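Protein piwi (Drosophila melanogaster, PDB 6KR6) binds piRNAs of 24 to 30 nucleotides and, in complex with them, represses transposable elements. Local coordinates at residues Phe429-Pro438 against Ile555-Trp566. Numbering follows the deposited sequence.
Sequences FRDQRMLTTP and IQLNCKLGYTPW. With ZN (zinc ion), chain C; nucleotides of chain B.
With chi1 of Asn558 at -164°, CG swings away from the residue's own backbone N and the carboxamide reaches the loop 429-438; Tyr563 keeps CG beside its backbone N (chi1 -67°), which turns one ring face to Pro438. Asn558 ND2 supplies the N-H that satisfies Thr436 O, in a nearly straight hydrogen bond of 2.9 Å (N-H...O 171°) with the acceptor in the amide plane. The first torsion and extended second torsion of Met434 carry SD to 3.3 Å from the same ND2; the bend at chi3 turns CE onto the carboxamide, and the sulfur also packs on Pro565 CB. Pro438 CD sits 3.5 Å over the centre of the Tyr563 ring in a CH-pi contact, while Thr436 CG2 meets that ring at its edge. Two backbone hydrogen bonds join the loops, Leu435 N to Pro565 O at 2.8 Å and Thr436 N to Thr564 O. Further along, Ile555 CD1 rests 4.0 Å above the centroid of the Phe429 ring. A Schellman motif at Gly562 ends the helix and leads the chain back to this loop. The chemistry thus divides: hydrogen bonds and apolar packing hold the helix end against the loop, while on the helix's other side Gln556 OE1 joins Leu810 O and phosphates of U1 and U3 of chain B on zinc, and NE2 donates a hydrogen bond to O3' of A2 of chain B, in the 5'-phosphate pocket of the MID domain, as in other Argonautes.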
loop_
_atom_site.group_PDB
_atom_site.type_symbol
_atom_site.label_atom_id
_atom_site.label_comp_id
_atom_site.label_asym_id
_atom_site.label_seq_id
_atom_site.Cartn_x
_atom_site.Cartn_y
_atom_site.Cartn_z
ATOM N N PHE A 429 30.886 7.981 -2.524
ATOM C CA PHE A 429 31.783 7.264 -1.623
ATOM C C PHE A 429 33.010 6.709 -2.332
ATOM O O PHE A 429 33.949 6.278 -1.654
ATOM C CB PHE A 429 31.096 6.121 -0.857
ATOM C CG PHE A 429 29.749 5.715 -1.373
ATOM C CD1 PHE A 429 29.627 4.891 -2.480
ATOM C CD2 PHE A 429 28.603 6.088 -0.691
ATOM C CE1 PHE A 429 28.383 4.492 -2.924
ATOM C CE2 PHE A 429 27.358 5.693 -1.132
ATOM C CZ PHE A 429 27.248 4.893 -2.247
ATOM N N ARG A 430 33.030 6.705 -3.664
ATOM C CA ARG A 430 34.280 6.485 -4.377
ATOM C C ARG A 430 35.250 7.588 -3.979
ATOM O O ARG A 430 35.017 8.763 -4.285
ATOM C CB ARG A 430 34.053 6.467 -5.890
ATOM N N ASP A 431 36.326 7.214 -3.278
ATOM C CA ASP A 431 37.264 8.158 -2.659
ATOM C C ASP A 431 36.575 8.963 -1.552
ATOM O O ASP A 431 36.581 10.196 -1.552
ATOM C CB ASP A 431 37.909 9.080 -3.700
ATOM C CG ASP A 431 38.389 8.327 -4.926
ATOM O OD1 ASP A 431 38.150 7.103 -5.001
ATOM O OD2 ASP A 431 39.002 8.960 -5.812
ATOM N N GLN A 432 35.979 8.243 -0.603
ATOM C CA GLN A 432 35.345 8.827 0.574
ATOM C C GLN A 432 35.215 7.737 1.628
ATOM O O GLN A 432 35.033 6.561 1.301
ATOM C CB GLN A 432 33.976 9.433 0.240
ATOM C CG GLN A 432 33.244 10.047 1.425
ATOM C CD GLN A 432 34.069 11.099 2.140
ATOM O OE1 GLN A 432 34.522 10.889 3.265
ATOM N NE2 GLN A 432 34.264 12.243 1.493
ATOM N N ARG A 433 35.316 8.134 2.895
ATOM C CA ARG A 433 35.352 7.206 4.014
ATOM C C ARG A 433 34.026 7.214 4.764
ATOM O O ARG A 433 33.361 8.246 4.871
ATOM C CB ARG A 433 36.493 7.552 4.976
ATOM N N MET A 434 33.655 6.050 5.297
ATOM C CA MET A 434 32.380 5.910 5.983
ATOM C C MET A 434 32.394 6.636 7.328
ATOM O O MET A 434 33.445 6.901 7.918
ATOM C CB MET A 434 32.033 4.433 6.180
ATOM C CG MET A 434 31.344 3.811 4.979
ATOM S SD MET A 434 30.778 2.119 5.244
ATOM C CE MET A 434 32.339 1.248 5.340
ATOM N N LEU A 435 31.189 6.952 7.813
ATOM C CA LEU A 435 31.047 7.750 9.028
ATOM C C LEU A 435 31.571 7.004 10.249
ATOM O O LEU A 435 32.469 7.485 10.950
ATOM C CB LEU A 435 29.584 8.140 9.232
ATOM C CG LEU A 435 29.321 9.051 10.432
ATOM C CD1 LEU A 435 29.739 10.476 10.112
ATOM C CD2 LEU A 435 27.865 8.994 10.869
ATOM N N THR A 436 31.004 5.836 10.536
ATOM C CA THR A 436 31.379 5.048 11.702
ATOM C C THR A 436 31.948 3.718 11.232
ATOM O O THR A 436 31.289 2.986 10.485
ATOM C CB THR A 436 30.180 4.823 12.630
ATOM O OG1 THR A 436 29.471 6.052 12.798
ATOM C CG2 THR A 436 30.647 4.337 13.989
ATOM N N THR A 437 33.167 3.414 11.666
ATOM C CA THR A 437 33.850 2.185 11.322
ATOM C C THR A 437 34.452 1.576 12.577
ATOM O O THR A 437 35.038 2.297 13.392
ATOM C CB THR A 437 34.959 2.435 10.288
ATOM O OG1 THR A 437 34.432 3.198 9.196
ATOM C CG2 THR A 437 35.508 1.119 9.758
ATOM N N PRO A 438 34.292 0.272 12.780
ATOM C CA PRO A 438 34.936 -0.369 13.932
ATOM C C PRO A 438 36.446 -0.200 13.864
ATOM O O PRO A 438 37.075 -0.498 12.845
ATOM C CB PRO A 438 34.523 -1.842 13.801
ATOM C CG PRO A 438 34.116 -2.003 12.368
ATOM C CD PRO A 438 33.520 -0.690 11.976
ATOM N N ILE A 555 29.550 -1.615 2.376
ATOM C CA ILE A 555 28.616 -0.786 3.140
ATOM C C ILE A 555 27.624 -1.668 3.894
ATOM O O ILE A 555 27.356 -1.464 5.089
ATOM C CB ILE A 555 27.897 0.209 2.211
ATOM C CG1 ILE A 555 28.906 1.144 1.543
ATOM C CG2 ILE A 555 26.866 1.015 2.987
ATOM C CD1 ILE A 555 28.290 2.043 0.492
ATOM N N GLN A 556 27.071 -2.670 3.203
ATOM C CA GLN A 556 26.137 -3.588 3.851
ATOM C C GLN A 556 26.793 -4.312 5.020
ATOM O O GLN A 556 26.168 -4.504 6.065
ATOM C CB GLN A 556 25.585 -4.592 2.835
ATOM C CG GLN A 556 24.497 -5.507 3.395
ATOM C CD GLN A 556 23.824 -6.357 2.327
ATOM O OE1 GLN A 556 22.910 -7.135 2.616
ATOM N NE2 GLN A 556 24.270 -6.208 1.085
ATOM N N LEU A 557 28.057 -4.712 4.864
ATOM C CA LEU A 557 28.765 -5.415 5.931
ATOM C C LEU A 557 29.012 -4.504 7.126
ATOM O O LEU A 557 28.823 -4.914 8.281
ATOM C CB LEU A 557 30.092 -5.968 5.408
ATOM C CG LEU A 557 30.049 -7.047 4.324
ATOM C CD1 LEU A 557 31.453 -7.382 3.844
ATOM C CD2 LEU A 557 29.344 -8.291 4.827
ATOM N N ASN A 558 29.452 -3.269 6.868
ATOM C CA ASN A 558 29.606 -2.289 7.937
ATOM C C ASN A 558 28.305 -2.124 8.712
ATOM O O ASN A 558 28.314 -2.027 9.944
ATOM C CB ASN A 558 30.060 -0.946 7.357
ATOM C CG ASN A 558 30.610 -0.006 8.415
ATOM O OD1 ASN A 558 31.401 -0.407 9.267
ATOM N ND2 ASN A 558 30.191 1.255 8.364
ATOM N N CYS A 559 27.171 -2.108 8.003
ATOM C CA CYS A 559 25.884 -2.020 8.689
ATOM C C CYS A 559 25.588 -3.284 9.488
ATOM O O CYS A 559 25.111 -3.208 10.627
ATOM C CB CYS A 559 24.766 -1.752 7.686
ATOM S SG CYS A 559 24.853 -0.127 6.931
ATOM N N LYS A 560 25.852 -4.454 8.899
ATOM C CA LYS A 560 25.669 -5.720 9.606
ATOM C C LYS A 560 26.447 -5.743 10.911
ATOM O O LYS A 560 26.014 -6.374 11.883
ATOM C CB LYS A 560 26.107 -6.891 8.723
ATOM C CG LYS A 560 25.309 -7.073 7.444
ATOM C CD LYS A 560 24.059 -7.899 7.660
ATOM C CE LYS A 560 23.266 -8.011 6.373
ATOM N NZ LYS A 560 24.075 -8.554 5.248
ATOM N N LEU A 561 27.598 -5.071 10.952
ATOM C CA LEU A 561 28.360 -4.973 12.189
ATOM C C LEU A 561 27.755 -3.987 13.178
ATOM O O LEU A 561 28.133 -4.001 14.353
ATOM C CB LEU A 561 29.803 -4.569 11.892
ATOM C CG LEU A 561 30.608 -5.516 11.006
ATOM C CD1 LEU A 561 32.083 -5.241 11.198
ATOM C CD2 LEU A 561 30.282 -6.971 11.310
ATOM N N GLY A 562 26.837 -3.133 12.735
ATOM C CA GLY A 562 26.203 -2.186 13.631
ATOM C C GLY A 562 26.887 -0.837 13.670
ATOM O O GLY A 562 26.970 -0.204 14.726
ATOM N N TYR A 563 27.380 -0.384 12.523
ATOM C CA TYR A 563 28.048 0.901 12.403
ATOM C C TYR A 563 27.379 1.723 11.309
ATOM O O TYR A 563 26.576 1.218 10.521
ATOM C CB TYR A 563 29.547 0.714 12.132
ATOM C CG TYR A 563 30.278 0.099 13.309
ATOM C CD1 TYR A 563 30.287 -1.276 13.508
ATOM C CD2 TYR A 563 30.942 0.897 14.232
ATOM C CE1 TYR A 563 30.943 -1.837 14.585
ATOM C CE2 TYR A 563 31.601 0.345 15.313
ATOM C CZ TYR A 563 31.598 -1.022 15.485
ATOM O OH TYR A 563 32.254 -1.576 16.559
ATOM N N THR A 564 27.724 3.008 11.269
ATOM C CA THR A 564 26.970 3.989 10.500
ATOM C C THR A 564 27.752 4.426 9.270
ATOM O O THR A 564 28.841 5.003 9.413
ATOM C CB THR A 564 26.641 5.191 11.380
ATOM O OG1 THR A 564 26.102 4.735 12.627
ATOM C CG2 THR A 564 25.626 6.079 10.705
ATOM N N PRO A 565 27.250 4.178 8.057
ATOM C CA PRO A 565 27.986 4.636 6.865
ATOM C C PRO A 565 27.900 6.134 6.640
ATOM O O PRO A 565 28.892 6.747 6.227
ATOM C CB PRO A 565 27.324 3.853 5.720
ATOM C CG PRO A 565 26.612 2.726 6.379
ATOM C CD PRO A 565 26.169 3.247 7.707
ATOM N N TRP A 566 26.741 6.743 6.879
ATOM C CA TRP A 566 26.582 8.180 6.701
ATOM C C TRP A 566 25.462 8.672 7.610
ATOM O O TRP A 566 24.802 7.888 8.299
ATOM C CB TRP A 566 26.326 8.531 5.229
ATOM C CG TRP A 566 25.037 7.999 4.655
ATOM C CD1 TRP A 566 23.782 8.505 4.844
ATOM C CD2 TRP A 566 24.885 6.879 3.772
ATOM N NE1 TRP A 566 22.861 7.764 4.147
ATOM C CE2 TRP A 566 23.512 6.759 3.480
ATOM C CE3 TRP A 566 25.775 5.960 3.207
ATOM C CZ2 TRP A 566 23.008 5.762 2.651
ATOM C CZ3 TRP A 566 25.273 4.971 2.383
ATOM C CH2 TRP A 566 23.903 4.881 2.114
HETATM ZN ZN ZN C . 21.206 -8.103 2.055
ATOM O OP3 U B 1 22.796 -9.778 2.116
ATOM P P U B 1 21.828 -10.866 2.366
ATOM O OP1 U B 1 22.308 -11.650 3.530
ATOM O OP2 U B 1 20.482 -10.248 2.431
ATOM O "O5'" U B 1 21.844 -11.844 1.110
ATOM C "C5'" U B 1 21.305 -11.437 -0.145
ATOM C "C4'" U B 1 21.749 -12.349 -1.261
ATOM O "O4'" U B 1 20.978 -13.581 -1.214
ATOM C "C3'" U B 1 21.579 -11.790 -2.674
ATOM O "O3'" U B 1 22.676 -12.209 -3.484
ATOM C "C2'" U B 1 20.298 -12.462 -3.159
ATOM O "O2'" U B 1 20.196 -12.586 -4.562
ATOM C "C1'" U B 1 20.388 -13.824 -2.476
ATOM N N1 U B 1 19.083 -14.471 -2.270
ATOM C C2 U B 1 19.008 -15.837 -2.458
ATOM O O2 U B 1 19.974 -16.514 -2.763
ATOM N N3 U B 1 17.762 -16.384 -2.262
ATOM C C4 U B 1 16.606 -15.718 -1.915
ATOM O O4 U B 1 15.559 -16.353 -1.776
ATOM C C5 U B 1 16.764 -14.305 -1.748
ATOM C C6 U B 1 17.966 -13.744 -1.931
ATOM P P A B 2 23.236 -11.247 -4.642
ATOM O OP1 A B 2 22.118 -11.004 -5.589
ATOM O OP2 A B 2 24.525 -11.796 -5.133
ATOM O "O5'" A B 2 23.539 -9.870 -3.902
ATOM C "C5'" A B 2 24.417 -9.793 -2.787
ATOM C "C4'" A B 2 24.681 -8.353 -2.434
ATOM O "O4'" A B 2 25.571 -7.789 -3.428
ATOM C "C3'" A B 2 23.449 -7.453 -2.453
ATOM O "O3'" A B 2 22.779 -7.431 -1.203
ATOM C "C2'" A B 2 24.007 -6.095 -2.858
ATOM O "O2'" A B 2 24.543 -5.420 -1.731
ATOM C "C1'" A B 2 25.162 -6.489 -3.776
ATOM N N9 A B 2 24.801 -6.502 -5.206
ATOM C C8 A B 2 24.759 -7.608 -6.019
ATOM N N7 A B 2 24.433 -7.343 -7.259
ATOM C C5 A B 2 24.261 -5.966 -7.268
ATOM C C6 A B 2 23.909 -5.068 -8.289
ATOM N N6 A B 2 23.659 -5.439 -9.546
ATOM N N1 A B 2 23.822 -3.758 -7.970
ATOM C C2 A B 2 24.074 -3.387 -6.709
ATOM N N3 A B 2 24.414 -4.137 -5.661
ATOM C C4 A B 2 24.492 -5.432 -6.011
ATOM P P U B 3 21.177 -7.511 -1.130
ATOM O OP1 U B 3 20.783 -7.356 0.295
ATOM O OP2 U B 3 20.741 -8.706 -1.896
ATOM O "O5'" U B 3 20.687 -6.212 -1.911
ATOM C "C5'" U B 3 20.881 -4.917 -1.363
ATOM C "C4'" U B 3 20.404 -3.842 -2.309
ATOM O "O4'" U B 3 21.125 -3.929 -3.561
ATOM C "C3'" U B 3 18.940 -3.911 -2.715
ATOM O "O3'" U B 3 18.098 -3.319 -1.740
ATOM C "C2'" U B 3 18.916 -3.172 -4.054
ATOM O "O2'" U B 3 18.790 -1.772 -3.856
ATOM C "C1'" U B 3 20.314 -3.462 -4.615
ATOM N N1 U B 3 20.318 -4.449 -5.721
ATOM C C2 U B 3 20.134 -3.950 -6.999
ATOM O O2 U B 3 19.962 -2.764 -7.225
ATOM N N3 U B 3 20.154 -4.887 -8.003
ATOM C C4 U B 3 20.343 -6.246 -7.863
ATOM O O4 U B 3 20.334 -6.961 -8.866
ATOM C C5 U B 3 20.533 -6.685 -6.513
ATOM C C6 U B 3 20.517 -5.794 -5.512
#